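Local coordinates for subtilase cytotoxin subunit A (Escherichia coli, PDB 2IY9), which cleaves the endoplasmic reticulum chaperone BiP as the subtilisin-like serine protease subunit of an AB5 toxin, inducing an ER stress response and eventual death of the host cell, at residues A[163-166]-A[167-170]; A[196-199]-A[200-204]; A[206-209]-A[210-214]; A[293-296]-A[297-301]. One frame throughout, in Å; residues are numbered along the deposited sequence.

Contact 1 of 4, residues A[163-166]-A[167-170]; sequences TELL and SRMG
Met169 folds its terminal methyl back over the preceding turn, where CE meets Leu166 CD2 at 3.5 Å, a tight carbon pair, and Leu165 CD2 at 3.8 Å. CG stands anti to the backbone N and the chain runs straight as far as SD, then turns sharply at the last torsion (chi3 13°), which swings CE back toward the two leucines. Leu166 lies alongside Met169 and points the same way, whereas Leu165 crosses it at a slant. These three make up the buried face of helix 160-172, one of the helices packed against the parallel sheet of the subtilisin-like fold: Leu166 and Met169 rest on Ile177 of strand 176-180, and Leu165 turns to Ile127 and Ile130 of helix 125-134. The backbone keeps regular i to i+4 bonds, such as Met169 N to Leu165 O at 2.9 Å. Ser167, which also packs on Tyr202, has OG 2.9 Å from Thr163 O and 3.2 Å from Glu164 O, with one proton for two carbonyls. On the looser, solvent side, the exposed Glu164 and the partly exposed Arg168 are modelled as a salt bridge one turn apart, though the OE1 to NH1 approach is implausibly short and its detail doubtful.

Contact 2 of 4, residues A[196-199]-A[200-204]; sequences RIWP and AAYHP
The methyl of Ala201 presses onto the indole of Trp198, a CH-pi contact with CB 3.4 Å from the centroid of the five-membered ring and only 11° off its normal. Ala201 is the third residue of a type I beta turn from Pro199 to Tyr202, entered through a cis peptide bond between Trp198 and Pro199, in the long loop that joins strand 176-180 to helix 207-211 of the subtilase domain. On the same indole face, farther along toward the six-membered ring, lies the backbone of Tyr202, whose CA is 3.5 Å from Trp198 CZ3. The Tyr202 ring meets that CZ3 at its edge, and Pro204 CD stands 3.7 Å above the phenol plane, over its centre. Arg196 CB touches the Ala201 methyl at 3.8 Å. Tyr202 N to Pro199 O at 3.1 Å closes the turn; a weak, bent bond from Ala201 N to Ile197 O ties it to the residues before it. In the next shell, Trp162 meets the Trp198 ring, and Arg217 binds the carbonyls of Ala200 and Tyr202. Arg196 makes a cation-pi contact with Trp246 and runs extended to donate from NE to Ile188 O.

Contact 3 of 4, residues A[206-209]-A[210-214]; sequences SSVN and KKQDP
Ser206 accepts Lys210 N on its carbonyl at 3.0 Å, the first i to i+4 bond of a short helix, and the aliphatic chain of Lys210 passes beside the same oxygen, CG 3.2 Å away. Ser206 is also the N-cap: its OG takes Asn209 N at 3.1 Å, satisfying an amide of the first turn. At Ser207 the pattern repeats. Its carbonyl receives Lys211 N, and its hydroxyl, anti to the backbone N (chi1 -179°), reaches along the helix to lie 3.5 Å from Lys211 CE. Both lysines leave the helix on its exposed side. Helix 207-211 is the short connecting helix of a beta-alpha-beta unit, between the parallel strands 176-180 and 215-221. Val208 CG1 packs against the amide end of Gln212, 3.5 Å from NE2, the two side chains lying side by side. The backbone bond between this pair rests on a less certain carbonyl position, and the Gln212 CG approach to it is too close to interpret. Asn209 meets Gln212 through water: two molecules each donate to Asn209 OD1 and accept from Gln212 NE2, one of the latter bonds being weak. The two amide planes stand 43° apart, with OD1 and NE2 3.8 Å from each other. Asn209 O lies 3.4 Å from Asp213 CB; the Asp213 carboxylate makes a salt bridge with Arg217 and a hydrogen bond with Val215 N.

Contact 4 of 4, residues A[293-296]-A[297-301]; sequences TATE and LKRTL
Arg299 bends back over the first turn of helix 294-304, laying one face of its guanidinium over Glu296 CA. This is a capped helix start in the C-terminal part of the subtilase domain, where Thr293 is the N-cap and its OG1 accepts Glu296 N at 3.0 Å. Backbone bonds follow the regular i to i+4 pattern, from Leu297 N on Thr293 O onward. Among the side chains, Arg299 NH2 comes close to Glu296 CG, at 3.2 Å, in packing rather than charge pairing, and NH1 lies 3.9 Å from Thr295 CG2. The bend at chi3 (63°) of an otherwise extended Arg299 carries the group there. The two charges are not in contact, Glu296 OE2 to Arg299 NH2 being 4.7 Å, although the two planes are only 7° apart. Leu297 packs inward onto Met285 of helix 271-288 and Leu176 of strand 176-180. Lys298, fully extended, ends in hydrogen bonds to the carbonyls of Val215 and Asp213, while Thr295 OG1 bonds Asn173. Phe330 of helix 323-331 covers Glu296 and Thr300. Here Thr300 OG1 lies 3.1 Å from Glu296 O, and one water donates to Glu296 OE2 at 2.9 Å and lies 2.7 Å from Thr300 OG1.

Overall arrangement
Contacts 1, 2 and 3 form one cluster. Tyr202 of contact 2 sits at its junction, its CG 3.6 Å from Leu166 CD1 of contact 1 and its CD2 3.4 Å from Asp213 OD1 of contact 3. Contacts 1 and 3, with centres about 10 Å apart, also meet directly where Pro214 CG packs on Leu166 O at 3.4 Å. Contact 4 joins through contact 3 alone, by the hydrogen bond from Lys298 NZ to Asp213 O at 3.0 Å; its nearest atoms to contact 1 are about 6 Å away. Contact 2 approaches the inferred charge relay system, the Ile197 side chain being about 9 Å from that of Ser272 and about 10 Å from that of His89.

Contact 1 of 4, residues A[163-166]-A[167-170]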
ATOM      1  N   THR A 163      12.827  -5.812  12.211  1.00 29.27           N
ATOM      2  CA  THR A 163      13.980  -6.052  11.353  1.00 29.37           C
ATOM      3  C   THR A 163      14.203  -7.550  11.098  1.00 28.99           C
ATOM      4  O   THR A 163      14.529  -7.958   9.978  1.00 28.99           O
ATOM      5  CB  THR A 163      15.230  -5.345  11.926  1.00 29.74           C
ATOM      6  OG1 THR A 163      15.078  -3.928  11.752  1.00 30.71           O
ATOM      7  CG2 THR A 163      16.482  -5.789  11.232  1.00 31.40           C
ATOM      8  N   GLU A 164      14.008  -8.371  12.125  1.00 28.65           N
ATOM      9  CA  GLU A 164      14.089  -9.824  11.948  1.00 28.54           C
ATOM     10  C   GLU A 164      13.033 -10.306  10.935  1.00 27.89           C
ATOM     11  O   GLU A 164      13.346 -11.052   9.997  1.00 27.88           O
ATOM     12  CB  GLU A 164      13.926 -10.543  13.296  1.00 28.46           C
ATOM     13  CG  GLU A 164      14.322 -12.032  13.276  1.00 30.53           C
ATOM     14  CD  GLU A 164      13.267 -12.936  12.637  1.00 31.73           C
ATOM     15  OE1 GLU A 164      12.051 -12.679  12.821  1.00 30.82           O
ATOM     16  OE2 GLU A 164      13.654 -13.906  11.939  1.00 32.43           O
ATOM     17  N   LEU A 165      11.795  -9.856  11.120  1.00 27.53           N
ATOM     18  CA  LEU A 165      10.669 -10.295  10.279  1.00 26.96           C
ATOM     19  C   LEU A 165      10.851  -9.873   8.825  1.00 25.89           C
ATOM     20  O   LEU A 165      10.634 -10.665   7.909  1.00 25.52           O
ATOM     21  CB  LEU A 165       9.336  -9.759  10.819  1.00 27.30           C
ATOM     22  CG  LEU A 165       8.111 -10.231  10.023  1.00 28.66           C
ATOM     23  CD1 LEU A 165       6.933 -10.530  10.908  1.00 30.01           C
ATOM     24  CD2 LEU A 165       7.745  -9.218   8.935  1.00 30.88           C
ATOM     25  N   LEU A 166      11.237  -8.621   8.614  1.00 25.47           N
ATOM     26  CA  LEU A 166      11.352  -8.095   7.254  1.00 25.16           C
ATOM     27  C   LEU A 166      12.526  -8.699   6.492  1.00 25.47           C
ATOM     28  O   LEU A 166      12.406  -9.004   5.302  1.00 24.90           O
ATOM     29  CB  LEU A 166      11.406  -6.563   7.268  1.00 25.21           C
ATOM     30  CG  LEU A 166      10.133  -5.909   7.847  1.00 24.20           C
ATOM     31  CD1 LEU A 166      10.375  -4.449   8.150  1.00 23.78           C
ATOM     32  CD2 LEU A 166       8.930  -6.058   6.916  1.00 23.94           C
ATOM     33  N   SER A 167      13.663  -8.881   7.165  1.00 25.75           N
ATOM     34  CA  SER A 167      14.813  -9.507   6.491  1.00 26.05           C
ATOM     35  C   SER A 167      14.504 -10.966   6.146  1.00 25.89           C
ATOM     36  O   SER A 167      14.890 -11.435   5.080  1.00 25.04           O
ATOM     37  CB  SER A 167      16.103  -9.385   7.308  1.00 26.27           C
ATOM     38  OG  SER A 167      15.972 -10.046   8.554  1.00 27.89           O
ATOM     39  N   ARG A 168      13.774 -11.655   7.025  1.00 25.65           N
ATOM     40  CA  ARG A 168      13.288 -13.019   6.746  1.00 26.45           C
ATOM     41  C   ARG A 168      12.313 -13.059   5.561  1.00 25.66           C
ATOM     42  O   ARG A 168      12.471 -13.882   4.652  1.00 25.79           O
ATOM     43  CB  ARG A 168      12.635 -13.634   7.995  1.00 26.04           C
ATOM     44  CG  ARG A 168      12.257 -15.119   7.873  1.00 27.31           C
ATOM     45  CD  ARG A 168      12.114 -15.778   9.257  1.00 28.93           C
ATOM     46  NE  ARG A 168      10.825 -15.541   9.917  1.00 35.75           N
ATOM     47  CZ  ARG A 168      10.532 -14.463  10.633  1.00 37.69           C
ATOM     48  NH1 ARG A 168      11.415 -13.491  10.752  1.00 41.01           N
ATOM     49  NH2 ARG A 168       9.352 -14.339  11.219  1.00 40.47           N
ATOM     50  N   MET A 169      11.315 -12.171   5.557  1.00 25.77           N
ATOM     51  CA  MET A 169      10.393 -12.091   4.414  1.00 25.46           C
ATOM     52  C   MET A 169      11.182 -11.807   3.137  1.00 24.65           C
ATOM     53  O   MET A 169      10.875 -12.350   2.086  1.00 24.20           O
ATOM     54  CB  MET A 169       9.307 -11.034   4.630  1.00 25.49           C
ATOM     55  CG  MET A 169       8.407 -10.781   3.394  1.00 26.49           C
ATOM     56  SD  MET A 169       7.146  -9.504   3.608  1.00 27.67           S
ATOM     57  CE  MET A 169       7.750  -8.777   5.125  1.00 29.90           C
ATOM     58  N   GLY A 170      12.215 -10.972   3.247  1.00 24.54           N
ATOM     59  CA  GLY A 170      13.081 -10.655   2.109  1.00 24.31           C
ATOM     60  C   GLY A 170      13.752 -11.898   1.554  1.00 24.81           C
ATOM     61  O   GLY A 170      13.715 -12.154   0.347  1.00 24.40           O
TER

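Contact 2 of 4, residues A[196-199]-A[200-204]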
ATOM      1  N   ARG A 196       9.615   7.912  13.418  1.00 30.60           N
ATOM      2  CA  ARG A 196       9.530   7.263  12.106  1.00 29.58           C
ATOM      3  C   ARG A 196       8.524   6.132  12.119  1.00 28.90           C
ATOM      4  O   ARG A 196       8.425   5.397  13.102  1.00 28.65           O
ATOM      5  CB  ARG A 196      10.897   6.741  11.657  1.00 29.48           C
ATOM      6  CG  ARG A 196      11.848   7.832  11.186  1.00 29.11           C
ATOM      7  CD  ARG A 196      13.195   7.253  10.865  1.00 29.18           C
ATOM      8  NE  ARG A 196      14.161   8.289  10.513  1.00 29.46           N
ATOM      9  CZ  ARG A 196      15.443   8.270  10.869  1.00 28.80           C
ATOM     10  NH1 ARG A 196      15.925   7.276  11.613  1.00 27.99           N
ATOM     11  NH2 ARG A 196      16.237   9.252  10.492  1.00 27.19           N
ATOM     12  N   ILE A 197       7.781   5.997  11.026  1.00 27.96           N
ATOM     13  CA  ILE A 197       6.717   4.991  10.945  1.00 27.56           C
ATOM     14  C   ILE A 197       7.228   3.689  10.336  1.00 27.00           C
ATOM     15  O   ILE A 197       7.884   3.695   9.288  1.00 26.13           O
ATOM     16  CB  ILE A 197       5.487   5.528  10.172  1.00 27.94           C
ATOM     17  CG1 ILE A 197       4.937   6.765  10.885  1.00 29.42           C
ATOM     18  CG2 ILE A 197       4.408   4.468  10.067  1.00 27.48           C
ATOM     19  CD1 ILE A 197       4.253   7.741   9.985  1.00 32.33           C
ATOM     20  N   TRP A 198       6.926   2.588  11.025  1.00 26.29           N
ATOM     21  CA  TRP A 198       7.284   1.232  10.614  1.00 25.48           C
ATOM     22  C   TRP A 198       6.060   0.553   9.978  1.00 24.86           C
ATOM     23  O   TRP A 198       4.946   0.802  10.417  1.00 25.11           O
ATOM     24  CB  TRP A 198       7.771   0.431  11.835  1.00 25.83           C
ATOM     25  CG  TRP A 198       9.176   0.811  12.233  1.00 25.49           C
ATOM     26  CD1 TRP A 198       9.550   1.883  12.998  1.00 25.55           C
ATOM     27  CD2 TRP A 198      10.388   0.132  11.868  1.00 25.23           C
ATOM     28  NE1 TRP A 198      10.925   1.911  13.130  1.00 26.41           N
ATOM     29  CE2 TRP A 198      11.460   0.851  12.445  1.00 25.36           C
ATOM     30  CE3 TRP A 198      10.673  -1.015  11.112  1.00 26.13           C
ATOM     31  CZ2 TRP A 198      12.796   0.462  12.283  1.00 27.44           C
ATOM     32  CZ3 TRP A 198      11.994  -1.407  10.959  1.00 25.53           C
ATOM     33  CH2 TRP A 198      13.045  -0.659  11.529  1.00 25.35           C
ATOM     34  N   PRO A 199       6.263  -0.331   8.972  1.00 23.97           N
ATOM     35  CA  PRO A 199       7.549  -0.817   8.468  1.00 23.54           C
ATOM     36  C   PRO A 199       8.258   0.050   7.430  1.00 22.88           C
ATOM     37  O   PRO A 199       9.323  -0.344   6.962  1.00 22.48           O
ATOM     38  CB  PRO A 199       7.189  -2.166   7.829  1.00 23.46           C
ATOM     39  CG  PRO A 199       5.764  -2.008   7.396  1.00 23.76           C
ATOM     40  CD  PRO A 199       5.127  -0.961   8.268  1.00 23.88           C
ATOM     41  N   ALA A 200       7.710   1.212   7.069  1.00 22.71           N
ATOM     42  CA  ALA A 200       8.431   2.083   6.127  1.00 22.72           C
ATOM     43  C   ALA A 200       9.852   2.428   6.635  1.00 22.99           C
ATOM     44  O   ALA A 200      10.779   2.567   5.837  1.00 23.10           O
ATOM     45  CB  ALA A 200       7.636   3.352   5.826  1.00 22.41           C
ATOM     46  N   ALA A 201      10.014   2.515   7.956  1.00 22.73           N
ATOM     47  CA  ALA A 201      11.293   2.910   8.581  1.00 23.14           C
ATOM     48  C   ALA A 201      12.394   1.841   8.474  1.00 23.33           C
ATOM     49  O   ALA A 201      13.557   2.112   8.789  1.00 22.99           O
ATOM     50  CB  ALA A 201      11.074   3.283  10.029  1.00 22.86           C
ATOM     51  N   TYR A 202      12.022   0.633   8.041  1.00 23.80           N
ATOM     52  CA  TYR A 202      12.994  -0.408   7.756  1.00 23.95           C
ATOM     53  C   TYR A 202      14.054   0.185   6.837  1.00 24.30           C
ATOM     54  O   TYR A 202      13.738   0.754   5.779  1.00 23.45           O
ATOM     55  CB  TYR A 202      12.317  -1.629   7.119  1.00 23.73           C
ATOM     56  CG  TYR A 202      13.241  -2.804   6.837  1.00 24.49           C
ATOM     57  CD1 TYR A 202      14.072  -3.329   7.835  1.00 24.77           C
ATOM     58  CD2 TYR A 202      13.259  -3.408   5.579  1.00 23.26           C
ATOM     59  CE1 TYR A 202      14.916  -4.417   7.574  1.00 25.35           C
ATOM     60  CE2 TYR A 202      14.095  -4.492   5.307  1.00 23.65           C
ATOM     61  CZ  TYR A 202      14.922  -4.986   6.314  1.00 24.30           C
ATOM     62  OH  TYR A 202      15.744  -6.053   6.052  1.00 24.30           O
ATOM     63  N   HIS A 203      15.310   0.087   7.270  1.00 24.84           N
ATOM     64  CA  HIS A 203      16.411   0.793   6.599  1.00 25.90           C
ATOM     65  C   HIS A 203      17.652  -0.089   6.498  1.00 26.10           C
ATOM     66  O   HIS A 203      18.690   0.219   7.096  1.00 26.73           O
ATOM     67  CB  HIS A 203      16.724   2.085   7.355  1.00 25.78           C
ATOM     68  CG  HIS A 203      17.451   3.111   6.541  1.00 26.62           C
ATOM     69  ND1 HIS A 203      16.886   3.737   5.452  1.00 25.59           N
ATOM     70  CD2 HIS A 203      18.684   3.652   6.686  1.00 26.58           C
ATOM     71  CE1 HIS A 203      17.747   4.602   4.946  1.00 26.52           C
ATOM     72  NE2 HIS A 203      18.846   4.572   5.677  1.00 26.83           N
ATOM     73  N   PRO A 204      17.564  -1.172   5.709  1.00 26.87           N
ATOM     74  CA  PRO A 204      18.657  -2.147   5.676  1.00 26.67           C
ATOM     75  C   PRO A 204      19.950  -1.518   5.168  1.00 27.21           C
ATOM     76  O   PRO A 204      19.922  -0.654   4.277  1.00 26.58           O
ATOM     77  CB  PRO A 204      18.157  -3.215   4.695  1.00 26.67           C
ATOM     78  CG  PRO A 204      17.072  -2.567   3.913  1.00 26.16           C
ATOM     79  CD  PRO A 204      16.462  -1.538   4.797  1.00 26.42           C
TER

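Contact 3 of 4, residues A[206-209]-A[210-214]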
ATOM      1  N   SER A 206      23.070  -3.669   4.784  1.00 25.94           N
ATOM      2  CA  SER A 206      23.849  -4.661   4.050  1.00 24.93           C
ATOM      3  C   SER A 206      23.388  -4.770   2.599  1.00 24.69           C
ATOM      4  O   SER A 206      22.205  -4.580   2.290  1.00 25.04           O
ATOM      5  CB  SER A 206      23.841  -6.033   4.747  1.00 25.06           C
ATOM      6  OG  SER A 206      22.631  -6.734   4.506  1.00 23.25           O
ATOM      7  N   SER A 207      24.328  -5.076   1.710  1.00 24.32           N
ATOM      8  CA  SER A 207      24.020  -5.281   0.296  1.00 24.08           C
ATOM      9  C   SER A 207      22.905  -6.318   0.084  1.00 23.76           C
ATOM     10  O   SER A 207      21.981  -6.099  -0.715  1.00 22.83           O
ATOM     11  CB  SER A 207      25.275  -5.687  -0.472  1.00 24.46           C
ATOM     12  OG  SER A 207      24.966  -5.855  -1.839  1.00 25.93           O
ATOM     13  N   VAL A 208      22.989  -7.429   0.806  1.00 22.89           N
ATOM     14  CA  VAL A 208      22.022  -8.519   0.654  1.00 23.10           C
ATOM     15  C   VAL A 208      20.619  -8.090   1.106  1.00 23.19           C
ATOM     16  O   VAL A 208      19.634  -8.295   0.379  1.00 23.97           O
ATOM     17  CB  VAL A 208      22.512  -9.796   1.375  1.00 23.12           C
ATOM     18  CG1 VAL A 208      21.405 -10.839   1.477  1.00 23.19           C
ATOM     19  CG2 VAL A 208      23.738 -10.360   0.639  1.00 23.44           C
ATOM     20  N   ASN A 209      20.534  -7.474   2.282  1.00 23.05           N
ATOM     21  CA  ASN A 209      19.238  -7.023   2.796  1.00 23.77           C
ATOM     22  C   ASN A 209      18.604  -5.901   1.978  1.00 23.81           C
ATOM     23  O   ASN A 209      17.379  -5.850   1.860  1.00 23.97           O
ATOM     24  CB  ASN A 209      19.328  -6.651   4.271  1.00 23.40           C
ATOM     25  CG  ASN A 209      19.440  -7.869   5.164  1.00 24.99           C
ATOM     26  OD1 ASN A 209      18.884  -8.928   4.856  1.00 27.39           O
ATOM     27  ND2 ASN A 209      20.151  -7.728   6.279  1.00 23.79           N
ATOM     28  N   LYS A 210      19.430  -5.027   1.391  1.00 23.75           N
ATOM     29  CA  LYS A 210      18.903  -3.991   0.491  1.00 24.16           C
ATOM     30  C   LYS A 210      18.321  -4.631  -0.761  1.00 24.48           C
ATOM     31  O   LYS A 210      17.205  -4.299  -1.168  1.00 24.62           O
ATOM     32  CB  LYS A 210      19.973  -2.965   0.104  1.00 24.36           C
ATOM     33  CG  LYS A 210      20.487  -2.103   1.238  1.00 24.44           C
ATOM     34  CD  LYS A 210      21.538  -1.082   0.772  1.00 25.12           C
ATOM     35  CE  LYS A 210      22.627  -1.715  -0.073  1.00 29.51           C
ATOM     36  NZ  LYS A 210      23.715  -0.758  -0.447  1.00 32.40           N
ATOM     37  N   LYS A 211      19.073  -5.561  -1.345  1.00 25.04           N
ATOM     38  CA  LYS A 211      18.679  -6.234  -2.590  1.00 25.83           C
ATOM     39  C   LYS A 211      17.427  -7.097  -2.448  1.00 25.64           C
ATOM     40  O   LYS A 211      16.630  -7.178  -3.388  1.00 25.75           O
ATOM     41  CB  LYS A 211      19.832  -7.085  -3.148  1.00 25.99           C
ATOM     42  CG  LYS A 211      21.007  -6.277  -3.721  1.00 27.21           C
ATOM     43  CD  LYS A 211      22.047  -7.221  -4.357  1.00 28.07           C
ATOM     44  CE  LYS A 211      23.294  -6.476  -4.833  1.00 30.24           C
ATOM     45  NZ  LYS A 211      22.987  -5.386  -5.803  1.00 36.13           N
ATOM     46  N   GLN A 212      17.254  -7.740  -1.293  1.00 25.52           N
ATOM     47  CA  GLN A 212      16.036  -8.540  -1.030  1.00 26.00           C
ATOM     48  C   GLN A 212      14.915  -7.817  -0.267  1.00 25.06           C
ATOM     49  O   GLN A 212      13.891  -8.428   0.062  1.00 24.70           O
ATOM     50  CB  GLN A 212      16.357  -9.873  -0.329  1.00 26.42           C
ATOM     51  CG  GLN A 212      17.810 -10.160  -0.109  1.00 28.96           C
ATOM     52  CD  GLN A 212      18.044 -11.415   0.705  1.00 27.76           C
ATOM     53  OE1 GLN A 212      18.310 -12.489   0.161  1.00 32.84           O
ATOM     54  NE2 GLN A 212      17.992 -11.276   2.022  1.00 28.93           N
ATOM     55  N   ASP A 213      15.108  -6.530   0.014  1.00 24.28           N
ATOM     56  CA  ASP A 213      14.140  -5.729   0.783  1.00 23.58           C
ATOM     57  C   ASP A 213      12.699  -5.878   0.226  1.00 22.97           C
ATOM     58  O   ASP A 213      12.452  -5.526  -0.927  1.00 23.10           O
ATOM     59  CB  ASP A 213      14.602  -4.263   0.784  1.00 23.80           C
ATOM     60  CG  ASP A 213      13.675  -3.323   1.557  1.00 24.33           C
ATOM     61  OD1 ASP A 213      12.754  -3.767   2.277  1.00 22.68           O
ATOM     62  OD2 ASP A 213      13.883  -2.100   1.427  1.00 25.75           O
ATOM     63  N   PRO A 214      11.768  -6.424   1.036  1.00 22.63           N
ATOM     64  CA  PRO A 214      10.391  -6.667   0.591  1.00 22.40           C
ATOM     65  C   PRO A 214       9.427  -5.484   0.811  1.00 21.87           C
ATOM     66  O   PRO A 214       8.253  -5.591   0.481  1.00 21.51           O
ATOM     67  CB  PRO A 214       9.964  -7.830   1.472  1.00 22.62           C
ATOM     68  CG  PRO A 214      10.619  -7.533   2.783  1.00 22.25           C
ATOM     69  CD  PRO A 214      11.959  -6.880   2.430  1.00 22.74           C
TER
HETATM   70  O   HOH W   1      16.288  -9.753   3.430  1.00 27.49           O
HETATM   71  O   HOH W   2      19.200 -11.767   4.634  1.00 42.98           O

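Contact 4 of 4, residues A[293-296]-A[297-301]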
ATOM      1  N   THR A 293       8.566 -13.740  -8.263  1.00 26.49           N
ATOM      2  CA  THR A 293       9.250 -13.408  -7.026  1.00 26.16           C
ATOM      3  C   THR A 293       8.872 -11.994  -6.625  1.00 25.82           C
ATOM      4  O   THR A 293       8.529 -11.163  -7.485  1.00 25.60           O
ATOM      5  CB  THR A 293      10.785 -13.519  -7.153  1.00 26.15           C
ATOM      6  OG1 THR A 293      11.268 -12.553  -8.093  1.00 25.58           O
ATOM      7  CG2 THR A 293      11.200 -14.926  -7.589  1.00 26.01           C
ATOM      8  N   ALA A 294       8.928 -11.733  -5.321  1.00 25.59           N
ATOM      9  CA  ALA A 294       8.786 -10.387  -4.773  1.00 25.30           C
ATOM     10  C   ALA A 294       9.785  -9.437  -5.430  1.00 25.77           C
ATOM     11  O   ALA A 294       9.432  -8.317  -5.806  1.00 24.90           O
ATOM     12  CB  ALA A 294       9.000 -10.409  -3.278  1.00 24.99           C
ATOM     13  N   THR A 295      11.025  -9.903  -5.596  1.00 26.16           N
ATOM     14  CA  THR A 295      12.069  -9.079  -6.209  1.00 26.84           C
ATOM     15  C   THR A 295      11.678  -8.629  -7.620  1.00 27.02           C
ATOM     16  O   THR A 295      11.831  -7.449  -7.959  1.00 26.65           O
ATOM     17  CB  THR A 295      13.450  -9.784  -6.196  1.00 27.27           C
ATOM     18  OG1 THR A 295      13.845 -10.026  -4.837  1.00 27.28           O
ATOM     19  CG2 THR A 295      14.517  -8.905  -6.863  1.00 28.39           C
ATOM     20  N   GLU A 296      11.150  -9.549  -8.427  1.00 27.10           N
ATOM     21  CA  GLU A 296      10.746  -9.212  -9.798  1.00 28.33           C
ATOM     22  C   GLU A 296       9.588  -8.205  -9.846  1.00 26.97           C
ATOM     23  O   GLU A 296       9.620  -7.263 -10.636  1.00 27.29           O
ATOM     24  CB  GLU A 296      10.405 -10.460 -10.628  1.00 28.16           C
ATOM     25  CG  GLU A 296      10.167 -10.124 -12.119  1.00 30.64           C
ATOM     26  CD  GLU A 296       9.488 -11.226 -12.926  1.00 31.52           C
ATOM     27  OE1 GLU A 296       9.358 -12.373 -12.430  1.00 35.90           O
ATOM     28  OE2 GLU A 296       9.083 -10.932 -14.080  1.00 36.35           O
ATOM     29  N   LEU A 297       8.566  -8.417  -9.016  1.00 26.55           N
ATOM     30  CA  LEU A 297       7.459  -7.463  -8.902  1.00 25.39           C
ATOM     31  C   LEU A 297       7.960  -6.081  -8.491  1.00 24.98           C
ATOM     32  O   LEU A 297       7.643  -5.082  -9.143  1.00 24.06           O
ATOM     33  CB  LEU A 297       6.408  -7.966  -7.908  1.00 25.60           C
ATOM     34  CG  LEU A 297       5.364  -8.943  -8.460  1.00 26.35           C
ATOM     35  CD1 LEU A 297       4.730  -9.725  -7.312  1.00 26.92           C
ATOM     36  CD2 LEU A 297       4.297  -8.176  -9.240  1.00 27.27           C
ATOM     37  N   LYS A 298       8.764  -6.030  -7.423  1.00 24.55           N
ATOM     38  CA  LYS A 298       9.301  -4.757  -6.935  1.00 24.23           C
ATOM     39  C   LYS A 298      10.151  -4.054  -8.001  1.00 24.46           C
ATOM     40  O   LYS A 298       9.949  -2.861  -8.269  1.00 23.93           O
ATOM     41  CB  LYS A 298      10.106  -4.949  -5.652  1.00 24.70           C
ATOM     42  CG  LYS A 298      10.705  -3.649  -5.102  1.00 24.60           C
ATOM     43  CD  LYS A 298      11.186  -3.805  -3.655  1.00 24.84           C
ATOM     44  CE  LYS A 298      11.867  -2.527  -3.193  1.00 23.68           C
ATOM     45  NZ  LYS A 298      12.340  -2.654  -1.797  1.00 21.91           N
ATOM     46  N   ARG A 299      11.084  -4.795  -8.596  1.00 23.64           N
ATOM     47  CA  ARG A 299      11.926  -4.279  -9.677  1.00 25.07           C
ATOM     48  C   ARG A 299      11.107  -3.717 -10.849  1.00 24.29           C
ATOM     49  O   ARG A 299      11.358  -2.608 -11.303  1.00 23.70           O
ATOM     50  CB  ARG A 299      12.893  -5.373 -10.177  1.00 24.93           C
ATOM     51  CG  ARG A 299      13.856  -4.912 -11.267  1.00 26.76           C
ATOM     52  CD  ARG A 299      14.773  -6.050 -11.740  1.00 27.98           C
ATOM     53  NE  ARG A 299      14.022  -7.145 -12.366  1.00 34.58           N
ATOM     54  CZ  ARG A 299      13.891  -8.375 -11.859  1.00 37.41           C
ATOM     55  NH1 ARG A 299      14.465  -8.709 -10.708  1.00 38.66           N
ATOM     56  NH2 ARG A 299      13.186  -9.287 -12.518  1.00 39.30           N
ATOM     57  N   THR A 300      10.129  -4.477 -11.341  1.00 23.94           N
ATOM     58  CA  THR A 300       9.332  -3.990 -12.464  1.00 23.69           C
ATOM     59  C   THR A 300       8.584  -2.708 -12.089  1.00 23.28           C
ATOM     60  O   THR A 300       8.557  -1.763 -12.868  1.00 23.29           O
ATOM     61  CB  THR A 300       8.388  -5.065 -13.029  1.00 23.91           C
ATOM     62  OG1 THR A 300       9.166  -6.183 -13.479  1.00 24.60           O
ATOM     63  CG2 THR A 300       7.578  -4.514 -14.211  1.00 24.62           C
ATOM     64  N   LEU A 301       8.009  -2.658 -10.891  1.00 22.88           N
ATOM     65  CA  LEU A 301       7.339  -1.433 -10.428  1.00 22.89           C
ATOM     66  C   LEU A 301       8.279  -0.227 -10.433  1.00 23.28           C
ATOM     67  O   LEU A 301       7.947   0.829 -10.979  1.00 23.27           O
ATOM     68  CB  LEU A 301       6.759  -1.612  -9.025  1.00 22.88           C
ATOM     69  CG  LEU A 301       5.917  -0.414  -8.541  1.00 23.11           C
ATOM     70  CD1 LEU A 301       4.546  -0.392  -9.237  1.00 23.73           C
ATOM     71  CD2 LEU A 301       5.750  -0.465  -7.032  1.00 21.63           C
TER
HETATM   72  O   HOH W   3       8.823  -8.246 -15.137  1.00 45.77           O